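Local atomic coordinates of carbohydrate deacetylase (Enterococcus faecalis, PDB entry 2I5I), a protein that probably removes acetyl groups from acetylated carbohydrates, a step in the breakdown of oligosaccharides, with magnesium as its expected cofactor. Residues 208-213 / 256-261; 216-221 / 227-232; 26-31 / 56-61; 12-17 / 22-27. All coordinates share one frame; numbering follows the deposited sequence.

In the fold
Contacts 1 and 4 are buried closest to the centre of the chain, and both lean on the parallel sheet; contacts 2 and 3 lie further out, and contact 3 is only partly buried. Helix 18-29 serves contacts 3 and 4, whose centres are about 9 Å apart. Contact 1 pairs a tyrosine with a buried glutamate, contact 3 joins a histidine to a threonine hydroxyl, contact 4 is van der Waals packing without a hydrogen bond between its segments, and contact 2 is mostly apolar with one weak backbone bond. Contacts 2 and 4 meet at the predicted metal region through the salt bridge of R232 with D13. Contacts 1 and 3 also touch a second subunit; contacts 2, 3 and 4 touch a third.

Contact 1. Residues 208-213 / 256-261; sequences VFEINC and ANYESL
E210 reaches from strand 208-213 to the phenol of Y258. With CG anti to the backbone N (chi1 -179°) and the chain extended beyond it, CB and CG serve as a straight arm that brings the carboxylate carbon E210 CD into the plane of the Y258 ring at its edge, 4.0 Å from Y258 CE1. Beyond CD, OE1 accepts a very short hydrogen bond from Y258 OH, 2.5 Å from E210 OE1 to Y258 OH, while OE2 is turned to a salt bridge with R156, which would probably favour the charged form of the acid. The carboxylate stands almost upright to the ring, the planes 81° apart. The strand belongs to the parallel sheet of this YdjC-family protein, beside strand 6-11. Segment 256-261 leads out of the end of strand 254-256, in the same sheet, through a short 3-10 segment, 258-260. Within it N257 O accepts from both S260 OG and S260 N, and N257 OD1 makes an Asx turn with E259 N. At the start of strand 208-213, the V208 and L261 side chains lie side by side, running opposite ways: V208 CG2 lies 4.2 Å from L261 CD2, and V208 CG1 packs against L261 CD1.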
loop_
_atom_site.group_PDB
_atom_site.type_symbol
_atom_site.label_atom_id
_atom_site.label_comp_id
_atom_site.label_asym_id
_atom_site.label_seq_id
_atom_site.Cartn_x
_atom_site.Cartn_y
_atom_site.Cartn_z
ATOM N N VAL A 208 -17.892 29.052 -10.318
ATOM C CA VAL A 208 -17.536 28.142 -9.244
ATOM C C VAL A 208 -18.356 28.394 -7.978
ATOM O O VAL A 208 -18.427 29.509 -7.464
ATOM C CB VAL A 208 -16.050 28.227 -8.872
ATOM C CG1 VAL A 208 -15.701 27.172 -7.828
ATOM C CG2 VAL A 208 -15.170 28.060 -10.105
ATOM N N PHE A 209 -18.947 27.316 -7.474
ATOM C CA PHE A 209 -19.821 27.312 -6.332
ATOM C C PHE A 209 -19.329 26.323 -5.266
ATOM O O PHE A 209 -18.766 25.290 -5.639
ATOM C CB PHE A 209 -21.251 26.936 -6.712
ATOM C CG PHE A 209 -21.831 27.778 -7.834
ATOM C CD1 PHE A 209 -21.419 27.592 -9.139
ATOM C CD2 PHE A 209 -22.772 28.744 -7.547
ATOM C CE1 PHE A 209 -21.936 28.367 -10.160
ATOM C CE2 PHE A 209 -23.298 29.527 -8.559
ATOM C CZ PHE A 209 -22.875 29.336 -9.856
ATOM N N GLU A 210 -19.552 26.665 -4.006
ATOM C CA GLU A 210 -19.201 25.773 -2.903
ATOM C C GLU A 210 -20.432 25.531 -2.040
ATOM O O GLU A 210 -21.078 26.454 -1.538
ATOM C CB GLU A 210 -18.056 26.300 -2.035
ATOM C CG GLU A 210 -17.708 25.318 -0.922
ATOM C CD GLU A 210 -16.547 25.708 -0.047
ATOM O OE1 GLU A 210 -15.963 26.792 -0.260
ATOM O OE2 GLU A 210 -16.196 24.939 0.882
ATOM N N ILE A 211 -20.755 24.247 -1.877
ATOM C CA ILE A 211 -21.699 23.883 -0.826
ATOM C C ILE A 211 -20.927 23.235 0.315
ATOM O O ILE A 211 -20.218 22.250 0.088
ATOM C CB ILE A 211 -22.749 22.887 -1.341
ATOM C CG1 ILE A 211 -23.779 23.460 -2.307
ATOM C CG2 ILE A 211 -23.423 22.220 -0.145
ATOM C CD1 ILE A 211 -24.416 22.407 -3.205
ATOM N N ASN A 212 -21.004 23.749 1.544
ATOM C CA ASN A 212 -20.250 23.074 2.611
ATOM C C ASN A 212 -21.216 22.139 3.348
ATOM O O ASN A 212 -22.451 22.185 3.216
ATOM C CB ASN A 212 -19.552 24.037 3.550
ATOM C CG ASN A 212 -20.437 24.744 4.544
ATOM O OD1 ASN A 212 -21.556 25.120 4.189
ATOM N ND2 ASN A 212 -19.950 24.944 5.757
ATOM N N CYS A 213 -20.605 21.237 4.124
ATOM C CA CYS A 213 -21.426 20.259 4.835
ATOM C C CYS A 213 -20.629 19.639 5.983
ATOM O O CYS A 213 -19.427 19.852 6.046
ATOM C CB CYS A 213 -21.921 19.170 3.887
ATOM S SG CYS A 213 -20.633 18.323 2.939
ATOM N N ALA A 256 -16.313 19.519 -8.643
ATOM C CA ALA A 256 -14.936 19.961 -8.609
ATOM C C ALA A 256 -14.371 20.137 -7.216
ATOM O O ALA A 256 -15.026 19.947 -6.195
ATOM C CB ALA A 256 -14.881 21.300 -9.360
ATOM N N ASN A 257 -13.110 20.557 -7.173
ATOM C CA ASN A 257 -12.419 20.818 -5.913
ATOM C C ASN A 257 -11.641 22.123 -6.060
ATOM O O ASN A 257 -11.767 22.725 -7.136
ATOM C CB ASN A 257 -11.518 19.655 -5.503
ATOM C CG ASN A 257 -10.523 19.266 -6.574
ATOM O OD1 ASN A 257 -9.867 20.123 -7.177
ATOM N ND2 ASN A 257 -10.431 17.959 -6.794
ATOM N N TYR A 258 -10.927 22.557 -5.035
ATOM C CA TYR A 258 -10.225 23.847 -5.125
ATOM C C TYR A 258 -9.013 23.814 -6.031
ATOM O O TYR A 258 -8.350 24.848 -6.207
ATOM C CB TYR A 258 -9.831 24.362 -3.733
ATOM C CG TYR A 258 -10.875 25.188 -3.015
ATOM C CD1 TYR A 258 -11.960 24.637 -2.365
ATOM C CD2 TYR A 258 -10.781 26.580 -2.970
ATOM C CE1 TYR A 258 -12.926 25.378 -1.703
ATOM C CE2 TYR A 258 -11.729 27.331 -2.312
ATOM C CZ TYR A 258 -12.803 26.762 -1.675
ATOM O OH TYR A 258 -13.720 27.543 -1.026
ATOM N N GLU A 259 -8.640 22.701 -6.662
ATOM C CA GLU A 259 -7.639 22.697 -7.713
ATOM C C GLU A 259 -8.106 23.583 -8.879
ATOM O O GLU A 259 -7.304 24.065 -9.672
ATOM C CB GLU A 259 -7.362 21.296 -8.280
ATOM C CG GLU A 259 -6.587 20.353 -7.379
ATOM C CD GLU A 259 -5.219 20.868 -6.972
ATOM O OE1 GLU A 259 -4.567 21.613 -7.748
ATOM O OE2 GLU A 259 -4.776 20.534 -5.848
ATOM N N SER A 260 -9.403 23.802 -8.995
ATOM C CA SER A 260 -10.030 24.622 -10.013
ATOM C C SER A 260 -9.809 26.118 -9.752
ATOM O O SER A 260 -10.112 26.954 -10.612
ATOM C CB SER A 260 -11.532 24.362 -10.080
ATOM O OG SER A 260 -12.186 24.894 -8.937
ATOM N N LEU A 261 -9.271 26.427 -8.584
ATOM C CA LEU A 261 -8.986 27.772 -8.116
ATOM C C LEU A 261 -7.540 27.978 -7.688
ATOM O O LEU A 261 -7.243 28.902 -6.933
ATOM C CB LEU A 261 -9.888 28.117 -6.922
ATOM C CG LEU A 261 -11.390 28.197 -7.208
ATOM C CD1 LEU A 261 -12.160 28.337 -5.902
ATOM C CD2 LEU A 261 -11.696 29.332 -8.179
#

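Contact 2. Residues 216-221 / 227-232; sequences AFIDTI and GYCMPR
The R232 guanidinium, carried on an arm that packs against A216, has the carbonyl oxygen of Y228 at one edge, in its plane. R232 NE donates to Y228 O over 2.9 Å at a nearly straight 170°, coming in 30° off the carbonyl plane, and R232 NH2 adds a weak bond to the same oxygen. NH1 is taken by a salt bridge to D13, so two polar partners fix the group's rotation. Its stem is extended from CG to NE and runs past A216, whose CB lies 3.6 Å from R232 CD and 3.8 Å from R232 CB. The backbones close up here as well, A216 N making a weak hydrogen bond of 3.5 Å to R232 O.

The two segments are the approaches to successive helices, 220-225 and 231-239, in the region that follows strand 208-213. D219 is the N-cap of the first, its OD1 accepting from the backbone N of L222. R232 lies at the start of the second and brings its side chain to about 6 Å from that of H130, a predicted magnesium ligand.

Further along, I218 projects toward the other segment and divides its branches. I218 CD1 comes 3.5 Å from C229 O, I218 CG2 is 3.9 Å from C229 SG, and I218 CG1 meets the selenium of selenomethionine M230, whose chain, bent at chi2 and chi3, crosses I218 at about a right angle. I218 also packs on I218 of the third subunit.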
loop_
_atom_site.group_PDB
_atom_site.type_symbol
_atom_site.label_atom_id
_atom_site.label_comp_id
_atom_site.label_asym_id
_atom_site.label_seq_id
_atom_site.Cartn_x
_atom_site.Cartn_y
_atom_site.Cartn_z
ATOM N N ALA A 216 -20.444 12.960 9.122
ATOM C CA ALA A 216 -19.700 12.230 10.123
ATOM C C ALA A 216 -20.449 10.939 10.476
ATOM O O ALA A 216 -21.648 10.881 10.254
ATOM C CB ALA A 216 -19.508 13.022 11.401
ATOM N N PHE A 217 -19.688 9.984 10.989
ATOM C CA PHE A 217 -20.194 8.923 11.829
ATOM C C PHE A 217 -20.108 9.462 13.254
ATOM O O PHE A 217 -19.336 10.388 13.515
ATOM C CB PHE A 217 -19.429 7.612 11.677
ATOM C CG PHE A 217 -19.454 7.016 10.284
ATOM C CD1 PHE A 217 -20.514 7.139 9.404
ATOM C CD2 PHE A 217 -18.365 6.282 9.814
ATOM C CE1 PHE A 217 -20.478 6.527 8.150
ATOM C CE2 PHE A 217 -18.297 5.690 8.579
ATOM C CZ PHE A 217 -19.369 5.839 7.721
ATOM N N ILE A 218 -20.871 8.893 14.163
ATOM C CA ILE A 218 -20.843 9.330 15.558
ATOM C C ILE A 218 -19.925 8.437 16.398
ATOM O O ILE A 218 -20.035 7.203 16.325
ATOM C CB ILE A 218 -22.241 9.349 16.198
ATOM C CG1 ILE A 218 -23.309 10.149 15.461
ATOM C CG2 ILE A 218 -22.149 9.864 17.630
ATOM C CD1 ILE A 218 -22.799 11.333 14.681
ATOM N N ASP A 219 -19.068 9.090 17.171
ATOM C CA ASP A 219 -18.267 8.459 18.224
ATOM C C ASP A 219 -18.506 9.252 19.507
ATOM O O ASP A 219 -19.164 10.302 19.509
ATOM C CB ASP A 219 -16.796 8.309 17.929
ATOM C CG ASP A 219 -15.990 9.502 17.459
ATOM O OD1 ASP A 219 -16.478 10.653 17.389
ATOM O OD2 ASP A 219 -14.807 9.289 17.108
ATOM N N THR A 220 -18.032 8.751 20.636
ATOM C CA THR A 220 -18.241 9.538 21.853
ATOM C C THR A 220 -17.440 10.839 21.776
ATOM O O THR A 220 -17.851 11.825 22.370
ATOM C CB THR A 220 -17.808 8.793 23.122
ATOM O OG1 THR A 220 -16.439 8.383 22.968
ATOM C CG2 THR A 220 -18.616 7.519 23.313
ATOM N N ILE A 221 -16.313 10.803 21.069
ATOM C CA ILE A 221 -15.483 12.015 20.993
ATOM C C ILE A 221 -16.308 13.121 20.346
ATOM O O ILE A 221 -16.369 14.233 20.866
ATOM C CB ILE A 221 -14.163 11.775 20.265
ATOM C CG1 ILE A 221 -13.360 10.609 20.870
ATOM C CG2 ILE A 221 -13.278 13.010 20.220
ATOM C CD1 ILE A 221 -12.760 9.766 19.775
ATOM N N GLY A 227 -21.988 20.200 19.840
ATOM C CA GLY A 227 -23.430 20.265 19.891
ATOM C C GLY A 227 -24.111 19.898 18.588
ATOM O O GLY A 227 -25.276 19.522 18.654
ATOM N N TYR A 228 -23.427 19.980 17.448
ATOM C CA TYR A 228 -23.957 19.498 16.179
ATOM C C TYR A 228 -23.458 18.067 15.965
ATOM O O TYR A 228 -22.355 17.851 15.465
ATOM C CB TYR A 228 -23.546 20.362 14.985
ATOM C CG TYR A 228 -24.312 20.092 13.704
ATOM C CD1 TYR A 228 -25.697 20.145 13.651
ATOM C CD2 TYR A 228 -23.674 19.777 12.509
ATOM C CE1 TYR A 228 -26.417 19.899 12.487
ATOM C CE2 TYR A 228 -24.369 19.532 11.341
ATOM C CZ TYR A 228 -25.745 19.596 11.324
ATOM O OH TYR A 228 -26.452 19.346 10.173
ATOM N N CYS A 229 -24.283 17.117 16.370
ATOM C CA CYS A 229 -23.815 15.725 16.420
ATOM C C CYS A 229 -24.671 14.797 15.585
ATOM O O CYS A 229 -24.326 14.429 14.460
ATOM C CB CYS A 229 -23.787 15.303 17.893
ATOM S SG CYS A 229 -23.093 13.656 18.175
HETATM N N MSE A 230 -25.847 14.392 16.084
HETATM C CA MSE A 230 -26.647 13.394 15.377
HETATM C C MSE A 230 -27.033 13.794 13.966
HETATM O O MSE A 230 -27.111 12.860 13.132
HETATM C CB MSE A 230 -27.885 13.057 16.210
HETATM C CG MSE A 230 -27.686 12.286 17.495
HETATM SE SE MSE A 230 -26.539 10.893 17.546
HETATM C CE MSE A 230 -27.385 9.691 16.513
ATOM N N PRO A 231 -27.296 15.019 13.547
ATOM C CA PRO A 231 -27.653 15.235 12.133
ATOM C C PRO A 231 -26.533 14.907 11.142
ATOM O O PRO A 231 -26.778 14.686 9.953
ATOM C CB PRO A 231 -27.931 16.743 12.057
ATOM C CG PRO A 231 -28.276 17.114 13.471
ATOM C CD PRO A 231 -27.309 16.292 14.291
ATOM N N ARG A 232 -25.305 14.847 11.635
ATOM C CA ARG A 232 -24.195 14.602 10.707
ATOM C C ARG A 232 -24.334 13.238 10.046
ATOM O O ARG A 232 -23.892 13.032 8.913
ATOM C CB ARG A 232 -22.860 14.719 11.413
ATOM C CG ARG A 232 -22.558 15.999 12.166
ATOM C CD ARG A 232 -21.034 16.168 12.275
ATOM N NE ARG A 232 -20.736 17.309 13.122
ATOM C CZ ARG A 232 -19.737 18.154 13.059
ATOM N NH1 ARG A 232 -18.783 18.081 12.158
ATOM N NH2 ARG A 232 -19.694 19.128 13.962
#

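Contact 3. Residues 26-31 / 56-61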
loop_
_atom_site.group_PDB
_atom_site.type_symbol
_atom_site.label_atom_id
_atom_site.label_comp_id
_atom_site.label_asym_id
_atom_site.label_seq_id
_atom_site.Cartn_x
_atom_site.Cartn_y
_atom_site.Cartn_z
ATOM N N GLU A 26 -16.494 8.257 3.840
ATOM C CA GLU A 26 -17.648 7.561 3.273
ATOM C C GLU A 26 -18.432 8.401 2.265
ATOM O O GLU A 26 -18.823 7.982 1.188
ATOM C CB GLU A 26 -18.557 7.138 4.430
ATOM C CG GLU A 26 -19.758 6.318 4.013
ATOM C CD GLU A 26 -19.482 4.918 3.507
ATOM O OE1 GLU A 26 -18.356 4.394 3.652
ATOM O OE2 GLU A 26 -20.431 4.316 2.940
ATOM N N ALA A 27 -18.688 9.631 2.699
ATOM C CA ALA A 27 -19.430 10.607 1.916
ATOM C C ALA A 27 -18.702 10.949 0.627
ATOM O O ALA A 27 -19.330 11.283 -0.374
ATOM C CB ALA A 27 -19.636 11.846 2.798
ATOM N N HIS A 28 -17.375 10.862 0.625
ATOM C CA HIS A 28 -16.631 11.080 -0.613
ATOM C C HIS A 28 -16.647 9.844 -1.501
ATOM O O HIS A 28 -16.982 9.905 -2.691
ATOM C CB HIS A 28 -15.194 11.478 -0.292
ATOM C CG HIS A 28 -14.231 11.443 -1.424
ATOM N ND1 HIS A 28 -14.260 12.384 -2.433
ATOM C CD2 HIS A 28 -13.218 10.606 -1.743
ATOM C CE1 HIS A 28 -13.317 12.128 -3.317
ATOM N NE2 HIS A 28 -12.658 11.055 -2.921
ATOM N N LYS A 29 -16.291 8.702 -0.921
ATOM C CA LYS A 29 -16.071 7.488 -1.711
ATOM C C LYS A 29 -17.372 6.920 -2.258
ATOM O O LYS A 29 -17.352 6.394 -3.370
ATOM C CB LYS A 29 -15.327 6.446 -0.866
ATOM C CG LYS A 29 -13.869 6.811 -0.605
ATOM C CD LYS A 29 -13.184 5.776 0.276
ATOM C CE LYS A 29 -12.417 4.768 -0.570
ATOM N NZ LYS A 29 -12.179 3.504 0.209
ATOM N N ARG A 30 -18.460 7.008 -1.507
ATOM C CA ARG A 30 -19.766 6.530 -1.900
ATOM C C ARG A 30 -20.721 7.638 -2.320
ATOM O O ARG A 30 -21.864 7.396 -2.687
ATOM C CB ARG A 30 -20.431 5.771 -0.719
ATOM C CG ARG A 30 -21.375 4.682 -1.227
ATOM C CD ARG A 30 -22.205 4.059 -0.104
ATOM N NE ARG A 30 -21.322 3.348 0.814
ATOM C CZ ARG A 30 -20.802 2.144 0.618
ATOM N NH1 ARG A 30 -21.053 1.440 -0.472
ATOM N NH2 ARG A 30 -20.005 1.613 1.541
ATOM N N GLY A 31 -20.301 8.901 -2.234
ATOM C CA GLY A 31 -21.233 10.012 -2.340
ATOM C C GLY A 31 -20.642 11.175 -3.129
ATOM O O GLY A 31 -19.710 10.988 -3.900
ATOM N N ALA A 56 -8.531 7.123 1.023
ATOM C CA ALA A 56 -9.270 8.097 0.218
ATOM C C ALA A 56 -8.329 8.953 -0.628
ATOM O O ALA A 56 -8.376 10.181 -0.524
ATOM C CB ALA A 56 -10.107 8.997 1.120
ATOM N N PRO A 57 -7.464 8.354 -1.434
ATOM C CA PRO A 57 -6.403 9.086 -2.132
ATOM C C PRO A 57 -6.949 10.105 -3.134
ATOM O O PRO A 57 -6.216 11.007 -3.553
ATOM C CB PRO A 57 -5.644 7.996 -2.901
ATOM C CG PRO A 57 -6.639 6.879 -3.035
ATOM C CD PRO A 57 -7.427 6.914 -1.757
ATOM N N THR A 58 -8.212 9.982 -3.526
ATOM C CA THR A 58 -8.814 10.919 -4.447
ATOM C C THR A 58 -9.357 12.160 -3.736
ATOM O O THR A 58 -9.875 13.083 -4.382
ATOM C CB THR A 58 -9.965 10.269 -5.237
ATOM O OG1 THR A 58 -10.893 9.659 -4.333
ATOM C CG2 THR A 58 -9.440 9.144 -6.125
ATOM N N LEU A 59 -9.290 12.186 -2.405
ATOM C CA LEU A 59 -9.987 13.272 -1.698
ATOM C C LEU A 59 -9.135 14.526 -1.600
ATOM O O LEU A 59 -7.989 14.475 -1.162
ATOM C CB LEU A 59 -10.422 12.789 -0.320
ATOM C CG LEU A 59 -11.045 13.817 0.626
ATOM C CD1 LEU A 59 -12.294 14.419 0.009
ATOM C CD2 LEU A 59 -11.368 13.210 1.981
ATOM N N ALA A 60 -9.716 15.657 -2.025
ATOM C CA ALA A 60 -8.964 16.912 -1.927
ATOM C C ALA A 60 -9.095 17.479 -0.522
ATOM O O ALA A 60 -10.144 17.424 0.122
ATOM C CB ALA A 60 -9.425 17.887 -2.995
ATOM N N ILE A 61 -7.994 18.031 0.004
ATOM C CA ILE A 61 -7.973 18.467 1.386
ATOM C C ILE A 61 -7.332 19.850 1.584
ATOM O O ILE A 61 -6.198 20.050 1.159
ATOM C CB ILE A 61 -7.205 17.457 2.270
ATOM C CG1 ILE A 61 -7.755 16.035 2.120
ATOM C CG2 ILE A 61 -7.184 17.903 3.717
ATOM C CD1 ILE A 61 -6.967 15.026 2.939
#
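H28 projects its imidazole from the last turn of helix 18-29 against the turn 56-59, meeting T58 at its edge and L59 over a face. Its CG is anti to the backbone N (chi1 167°), which directs the ring across to the turn. At the edge, H28 NE2 and T58 OG1 share a hydrogen bond of 2.7 Å, close to straight at 165°, with T58 CB also in the ring plane; either atom could be the donor. The other ring nitrogen, ND1, bonds to V33 O, so both ring nitrogens are bonded, which fixes how the ring is turned.

L59 packs over one face of the imidazole. L59 CB makes a CH-pi contact, 3.9 Å from the centroid of the H28 ring and 17° off the normal, and the L59 chain runs antiparallel alongside that of H28, bringing L59 CD1 to 3.7 Å from H28 ND1. The backbone of the turn is closed by L59 N donating to A56 O. Within segment 26-31, R30 NE forms a salt bridge with E26 OE2, and R30 NH2 also pairs with E47 of the third subunit.

The type I beta turn A56 to L59 leads from helix 45-55 into strand 60-65, so this contact ties the C-terminal end of one helix to the next helix-to-strand connection of the parallel alpha/beta fold.

Contact 4. Residues 12-17 / 22-27; sequences DDFGYT and QGIIEA
D13 and F14 follow the corner in the chain at D12, after strand 6-11, beside a probable metal site: the D13 side chain is about 4 Å from that of H130, a predicted magnesium ligand, and D13 with H64 and H130 faces one vacant point, consistent with an empty metal site. D13 OD2 is meanwhile held by a salt bridge with R232. A type II beta turn from D13 to Y16 reverses the chain, closed by Y16 N donating to D13 O, with G15 taking the positive phi; T17 then stands at the N-cap of helix 18-29.

Across the contact, this turn rests on that helix by van der Waals packing, with no hydrogen bond between the segments. I24 points at the turn, and I24 CD1 tucks in beside the backbone, 3.7 Å from F14 N and 3.8 Å from D12 O. With I24 CG1 beside the backbone N (chi1 -70°), the CG2 branch touches the F14 ring obliquely, I24 CG2 lying 3.8 Å from F14 CD1, while I24 CB sits at the ring's edge in its plane.

F14 swings its ring over toward the helix, CG anti to the backbone N (chi1 -157°). The ring also packs on A48 and A52 of helix 45-55 and on T36 and A38 of strand 35-38, so it fills the layer between sheet and helices. Its CE1 edge is met by the next residue of helix 18-29, with I25 CG1 near the ring plane, 4.0 Å from F14 CE1.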
loop_
_atom_site.group_PDB
_atom_site.type_symbol
_atom_site.label_atom_id
_atom_site.label_comp_id
_atom_site.label_asym_id
_atom_site.label_seq_id
_atom_site.Cartn_x
_atom_site.Cartn_y
_atom_site.Cartn_z
ATOM N N ASP A 12 -16.644 20.014 6.098
ATOM C CA ASP A 12 -15.843 20.634 7.140
ATOM C C ASP A 12 -15.511 19.644 8.263
ATOM O O ASP A 12 -16.251 18.677 8.492
ATOM C CB ASP A 12 -16.594 21.857 7.684
ATOM C CG ASP A 12 -16.782 22.948 6.647
ATOM O OD1 ASP A 12 -16.405 22.758 5.470
ATOM O OD2 ASP A 12 -17.321 24.018 7.015
ATOM N N ASP A 13 -14.394 19.861 8.931
ATOM C CA ASP A 13 -14.004 19.218 10.170
ATOM C C ASP A 13 -13.284 17.886 9.992
ATOM O O ASP A 13 -13.298 17.046 10.897
ATOM C CB ASP A 13 -15.228 18.999 11.077
ATOM C CG ASP A 13 -15.844 20.284 11.597
ATOM O OD1 ASP A 13 -15.127 21.304 11.563
ATOM O OD2 ASP A 13 -17.024 20.297 12.030
ATOM N N PHE A 14 -12.609 17.682 8.874
ATOM C CA PHE A 14 -11.728 16.492 8.761
ATOM C C PHE A 14 -10.750 16.439 9.909
ATOM O O PHE A 14 -10.183 17.455 10.324
ATOM C CB PHE A 14 -11.009 16.499 7.415
ATOM C CG PHE A 14 -10.539 15.120 6.957
ATOM C CD1 PHE A 14 -11.487 14.145 6.663
ATOM C CD2 PHE A 14 -9.191 14.858 6.836
ATOM C CE1 PHE A 14 -11.055 12.891 6.249
ATOM C CE2 PHE A 14 -8.752 13.606 6.415
ATOM C CZ PHE A 14 -9.699 12.648 6.116
ATOM N N GLY A 15 -10.500 15.265 10.500
ATOM C CA GLY A 15 -9.600 15.136 11.618
ATOM C C GLY A 15 -10.171 15.586 12.947
ATOM O O GLY A 15 -9.467 15.528 13.956
ATOM N N TYR A 16 -11.423 16.036 12.972
ATOM C CA TYR A 16 -12.049 16.492 14.202
ATOM C C TYR A 16 -12.035 15.364 15.226
ATOM O O TYR A 16 -11.530 15.473 16.346
ATOM C CB TYR A 16 -13.449 16.990 13.894
ATOM C CG TYR A 16 -14.141 17.814 14.950
ATOM C CD1 TYR A 16 -13.460 18.383 16.020
ATOM C CD2 TYR A 16 -15.510 18.018 14.855
ATOM C CE1 TYR A 16 -14.148 19.129 16.956
ATOM C CE2 TYR A 16 -16.199 18.771 15.793
ATOM C CZ TYR A 16 -15.507 19.322 16.844
ATOM O OH TYR A 16 -16.191 20.073 17.782
ATOM N N THR A 17 -12.633 14.239 14.835
ATOM C CA THR A 17 -12.580 13.012 15.633
ATOM C C THR A 17 -12.483 11.809 14.692
ATOM O O THR A 17 -12.828 11.914 13.509
ATOM C CB THR A 17 -13.735 12.871 16.626
ATOM O OG1 THR A 17 -14.731 11.978 16.130
ATOM C CG2 THR A 17 -14.591 14.125 16.864
ATOM N N GLN A 22 -13.965 9.296 9.385
ATOM C CA GLN A 22 -14.424 8.178 8.536
ATOM C C GLN A 22 -15.784 8.449 7.905
ATOM O O GLN A 22 -16.098 7.980 6.811
ATOM C CB GLN A 22 -14.454 6.882 9.342
ATOM C CG GLN A 22 -13.090 6.401 9.820
ATOM C CD GLN A 22 -12.157 6.100 8.665
ATOM O OE1 GLN A 22 -12.571 5.546 7.657
ATOM N NE2 GLN A 22 -10.864 6.403 8.781
ATOM N N GLY A 23 -16.630 9.233 8.568
ATOM C CA GLY A 23 -17.876 9.642 7.944
ATOM C C GLY A 23 -17.634 10.505 6.716
ATOM O O GLY A 23 -18.310 10.341 5.708
ATOM N N ILE A 24 -16.658 11.414 6.803
ATOM C CA ILE A 24 -16.322 12.183 5.598
ATOM C C ILE A 24 -15.797 11.301 4.487
ATOM O O ILE A 24 -16.196 11.415 3.327
ATOM C CB ILE A 24 -15.308 13.287 5.945
ATOM C CG1 ILE A 24 -15.959 14.384 6.801
ATOM C CG2 ILE A 24 -14.688 13.898 4.712
ATOM C CD1 ILE A 24 -14.983 15.233 7.567
ATOM N N ILE A 25 -14.888 10.366 4.812
ATOM C CA ILE A 25 -14.373 9.476 3.770
ATOM C C ILE A 25 -15.493 8.712 3.092
ATOM O O ILE A 25 -15.470 8.547 1.869
ATOM C CB ILE A 25 -13.290 8.551 4.369
ATOM C CG1 ILE A 25 -12.004 9.302 4.691
ATOM C CG2 ILE A 25 -13.011 7.358 3.459
ATOM C CD1 ILE A 25 -10.907 8.564 5.436
ATOM N N GLU A 26 -16.494 8.257 3.840
ATOM C CA GLU A 26 -17.648 7.561 3.273
ATOM C C GLU A 26 -18.432 8.401 2.265
ATOM O O GLU A 26 -18.823 7.982 1.188
ATOM C CB GLU A 26 -18.557 7.138 4.430
ATOM C CG GLU A 26 -19.758 6.318 4.013
ATOM C CD GLU A 26 -19.482 4.918 3.507
ATOM O OE1 GLU A 26 -18.356 4.394 3.652
ATOM O OE2 GLU A 26 -20.431 4.316 2.940
ATOM N N ALA A 27 -18.688 9.631 2.699
ATOM C CA ALA A 27 -19.430 10.607 1.916
ATOM C C ALA A 27 -18.702 10.949 0.627
ATOM O O ALA A 27 -19.330 11.283 -0.374
ATOM C CB ALA A 27 -19.636 11.846 2.798
#